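Local coordinates for protein cortical-lytic enzyme (Bacillus cereus, PDB 4S3J) that cleaves partially degraded spore-cortex peptidoglycan as an N-acetylglucosaminidase during germination, probably recognising the muramic acid delta-lactam that marks this spore-specific polymer, at residues D12-L17 with E27-N32. Sequence-based numbering, arbitrary orientation.
Sequences DSVYSL and EIVKDN
Ile28 of helix 25-31 turns CG1 anti to its carbonyl carbon (chi1 -64°) and carries CD1 on in an extended chain, which sets CD1 against the first turn of helix 14-21. There CD1 lies 3.7 Å from Val14 O. It also packs on Leu17 CB at 3.9 Å. Its other branch, CG2, meets Val14 CG1 at 4.0 Å, the two side chains running past one another in opposite senses. Val14 CG1 is placed for this by a chi1 of -63°, which sets it opposite the carbonyl carbon, and the same methyl also touches Val29 CG2 at 4.1 Å. One valine methyl is thus shared by two neighbouring residues of the facing helix, while Leu17, one turn on, contributes only its CB.

The polar groups mostly bond within each segment. Ser13 and Ser16 form a capping box at the start of helix 14-21: Ser16 N donates to Ser13 OG (3.0 Å), and Ser13 N returns a nearly straight bond to Ser16 OG (2.8 Å, 171°). At the other helix, Asn32 ND2 reaches back to Ile28 O at 2.9 Å, in the carbonyl plane and on a lone pair; that oxygen also accepts from Asn32 N. Asn32 OD1 binds Ile47 N of strand 45-49 and Gln416 NE2, linking the helix end to the LysM sheet and to helix 415-424.

Leu34, touching Val14 and Val29, and Leu46, against Leu17, extend the apolar core of this βααβ LysM domain. No hydrogen bond crosses between the segments; apolar side chains join them, with Ile28 CD1 also against a backbone carbonyl oxygen.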
ATOM      1  N   ASP A  12     -14.976  -5.323 -25.766  1.00 14.76           N
ATOM      2  CA  ASP A  12     -15.136  -6.287 -24.668  1.00 13.06           C
ATOM      3  C   ASP A  12     -16.283  -5.933 -23.722  1.00 12.95           C
ATOM      4  O   ASP A  12     -16.511  -4.759 -23.391  1.00 12.18           O
ATOM      5  CB  ASP A  12     -13.879  -6.354 -23.806  1.00 11.96           C
ATOM      6  CG  ASP A  12     -12.702  -7.065 -24.443  1.00 14.13           C
ATOM      7  OD1 ASP A  12     -12.847  -7.789 -25.454  1.00 15.50           O
ATOM      8  OD2 ASP A  12     -11.581  -6.917 -23.874  1.00 14.62           O
ATOM      9  N   SER A  13     -16.984  -6.964 -23.272  1.00 13.72           N
ATOM     10  CA  SER A  13     -17.941  -6.879 -22.167  1.00 11.90           C
ATOM     11  C   SER A  13     -17.666  -8.014 -21.182  1.00 15.66           C
ATOM     12  O   SER A  13     -16.883  -8.917 -21.475  1.00 12.49           O
ATOM     13  CB  SER A  13     -19.366  -6.962 -22.693  1.00 12.99           C
ATOM     14  OG  SER A  13     -19.626  -8.238 -23.276  1.00 14.39           O
ATOM     15  N   VAL A  14     -18.278  -7.979 -20.000  1.00 13.60           N
ATOM     16  CA  VAL A  14     -18.133  -9.122 -19.093  1.00 12.54           C
ATOM     17  C   VAL A  14     -18.636 -10.394 -19.772  1.00 14.14           C
ATOM     18  O   VAL A  14     -18.133 -11.470 -19.497  1.00 13.86           O
ATOM     19  CB  VAL A  14     -18.846  -8.905 -17.737  1.00 16.77           C
ATOM     20  CG1 VAL A  14     -18.205  -7.706 -17.009  1.00 13.50           C
ATOM     21  CG2 VAL A  14     -20.328  -8.710 -17.888  1.00 18.80           C
ATOM     22  N   TYR A  15     -19.642 -10.263 -20.638  1.00 12.87           N
ATOM     23  CA  TYR A  15     -20.204 -11.410 -21.342  1.00 13.33           C
ATOM     24  C   TYR A  15     -19.228 -11.965 -22.381  1.00 15.19           C
ATOM     25  O   TYR A  15     -18.965 -13.180 -22.423  1.00 14.23           O
ATOM     26  CB  TYR A  15     -21.508 -10.980 -22.013  1.00 13.49           C
ATOM     27  CG  TYR A  15     -22.556 -10.534 -21.013  1.00 13.09           C
ATOM     28  CD1 TYR A  15     -23.341 -11.449 -20.309  1.00 13.66           C
ATOM     29  CD2 TYR A  15     -22.701  -9.188 -20.709  1.00 13.62           C
ATOM     30  CE1 TYR A  15     -24.264 -11.021 -19.374  1.00 14.23           C
ATOM     31  CE2 TYR A  15     -23.599  -8.756 -19.778  1.00 16.62           C
ATOM     32  CZ  TYR A  15     -24.383  -9.664 -19.107  1.00 18.02           C
ATOM     33  OH  TYR A  15     -25.290  -9.204 -18.181  1.00 27.28           O
ATOM     34  N   SER A  16     -18.650 -11.077 -23.193  1.00 12.76           N
ATOM     35  CA  SER A  16     -17.743 -11.536 -24.231  1.00 12.51           C
ATOM     36  C   SER A  16     -16.456 -12.090 -23.626  1.00 12.49           C
ATOM     37  O   SER A  16     -15.938 -13.097 -24.119  1.00 15.23           O
ATOM     38  CB  SER A  16     -17.465 -10.432 -25.265  1.00 13.26           C
ATOM     39  OG  SER A  16     -16.686  -9.356 -24.758  1.00 15.78           O
ATOM     40  N   LEU A  17     -15.951 -11.481 -22.543  1.00 12.17           N
ATOM     41  CA  LEU A  17     -14.759 -11.985 -21.887  1.00 12.27           C
ATOM     42  C   LEU A  17     -15.001 -13.329 -21.237  1.00 16.85           C
ATOM     43  O   LEU A  17     -14.159 -14.205 -21.320  1.00 16.11           O
ATOM     44  CB  LEU A  17     -14.250 -10.981 -20.845  1.00 11.93           C
ATOM     45  CG  LEU A  17     -13.579  -9.753 -21.437  1.00 11.61           C
ATOM     46  CD1 LEU A  17     -13.328  -8.738 -20.336  1.00 16.37           C
ATOM     47  CD2 LEU A  17     -12.287 -10.086 -22.154  1.00 17.75           C
ATOM     48  N   GLU A  27     -18.734 -14.209 -12.236  1.00 21.22           N
ATOM     49  CA  GLU A  27     -17.414 -14.304 -11.614  1.00 25.34           C
ATOM     50  C   GLU A  27     -16.550 -13.076 -11.894  1.00 21.75           C
ATOM     51  O   GLU A  27     -15.902 -12.539 -10.999  1.00 20.70           O
ATOM     52  CB  GLU A  27     -16.719 -15.558 -12.121  1.00 32.14           C
ATOM     53  CG  GLU A  27     -15.494 -15.972 -11.356  1.00 59.15           C
ATOM     54  CD  GLU A  27     -15.167 -17.434 -11.584  1.00 76.70           C
ATOM     55  OE1 GLU A  27     -16.035 -18.284 -11.296  1.00 84.22           O
ATOM     56  OE2 GLU A  27     -14.054 -17.731 -12.062  1.00 79.15           O
ATOM     57  N   ILE A  28     -16.560 -12.617 -13.144  1.00 16.51           N
ATOM     58  CA  ILE A  28     -15.816 -11.414 -13.512  1.00 14.79           C
ATOM     59  C   ILE A  28     -16.343 -10.184 -12.760  1.00 16.12           C
ATOM     60  O   ILE A  28     -15.571  -9.358 -12.256  1.00 17.61           O
ATOM     61  CB  ILE A  28     -15.882 -11.180 -15.017  1.00 12.97           C
ATOM     62  CG1 ILE A  28     -15.178 -12.339 -15.744  1.00 13.77           C
ATOM     63  CG2 ILE A  28     -15.241  -9.831 -15.400  1.00 14.15           C
ATOM     64  CD1 ILE A  28     -15.239 -12.271 -17.262  1.00 15.23           C
ATOM     65  N   VAL A  29     -17.664 -10.065 -12.670  1.00 17.08           N
ATOM     66  CA  VAL A  29     -18.265  -8.947 -11.965  1.00 14.27           C
ATOM     67  C   VAL A  29     -17.856  -8.990 -10.478  1.00 18.29           C
ATOM     68  O   VAL A  29     -17.445  -7.977  -9.923  1.00 22.61           O
ATOM     69  CB  VAL A  29     -19.815  -8.964 -12.097  1.00 16.77           C
ATOM     70  CG1 VAL A  29     -20.453  -8.003 -11.123  1.00 22.18           C
ATOM     71  CG2 VAL A  29     -20.238  -8.626 -13.531  1.00 15.97           C
ATOM     72  N   LYS A  30     -17.945 -10.162  -9.851  1.00 18.10           N
ATOM     73  CA  LYS A  30     -17.657 -10.266  -8.422  1.00 22.32           C
ATOM     74  C   LYS A  30     -16.190  -9.991  -8.131  1.00 27.85           C
ATOM     75  O   LYS A  30     -15.879  -9.203  -7.237  1.00 25.91           O
ATOM     76  CB  LYS A  30     -18.039 -11.650  -7.881  1.00 26.62           C
ATOM     77  CG  LYS A  30     -17.838 -11.772  -6.355  1.00 46.81           C
ATOM     78  CD  LYS A  30     -17.943 -13.202  -5.831  1.00 59.07           C
ATOM     79  CE  LYS A  30     -19.390 -13.651  -5.674  1.00 72.07           C
ATOM     80  NZ  LYS A  30     -20.057 -12.990  -4.506  1.00 69.19           N
ATOM     81  N   ASP A  31     -15.298 -10.645  -8.870  1.00 20.95           N
ATOM     82  CA  ASP A  31     -13.864 -10.523  -8.619  1.00 20.55           C
ATOM     83  C   ASP A  31     -13.333  -9.116  -8.810  1.00 21.27           C
ATOM     84  O   ASP A  31     -12.309  -8.752  -8.226  1.00 21.89           O
ATOM     85  CB  ASP A  31     -13.070 -11.465  -9.521  1.00 19.45           C
ATOM     86  CG  ASP A  31     -13.301 -12.926  -9.200  1.00 28.60           C
ATOM     87  OD1 ASP A  31     -13.823 -13.227  -8.105  1.00 30.31           O
ATOM     88  OD2 ASP A  31     -12.914 -13.777 -10.025  1.00 26.37           O
ATOM     89  N   ASN A  32     -14.000  -8.331  -9.641  1.00 17.23           N
ATOM     90  CA  ASN A  32     -13.526  -6.999  -9.966  1.00 13.77           C
ATOM     91  C   ASN A  32     -14.383  -5.882  -9.381  1.00 17.47           C
ATOM     92  O   ASN A  32     -14.186  -4.707  -9.729  1.00 18.57           O
ATOM     93  CB  ASN A  32     -13.440  -6.872 -11.483  1.00 13.88           C
ATOM     94  CG  ASN A  32     -12.362  -7.759 -12.057  1.00 12.91           C
ATOM     95  OD1 ASN A  32     -11.189  -7.424 -12.021  1.00 12.89           O
ATOM     96  ND2 ASN A  32     -12.760  -8.913 -12.583  1.00 13.00           N
TER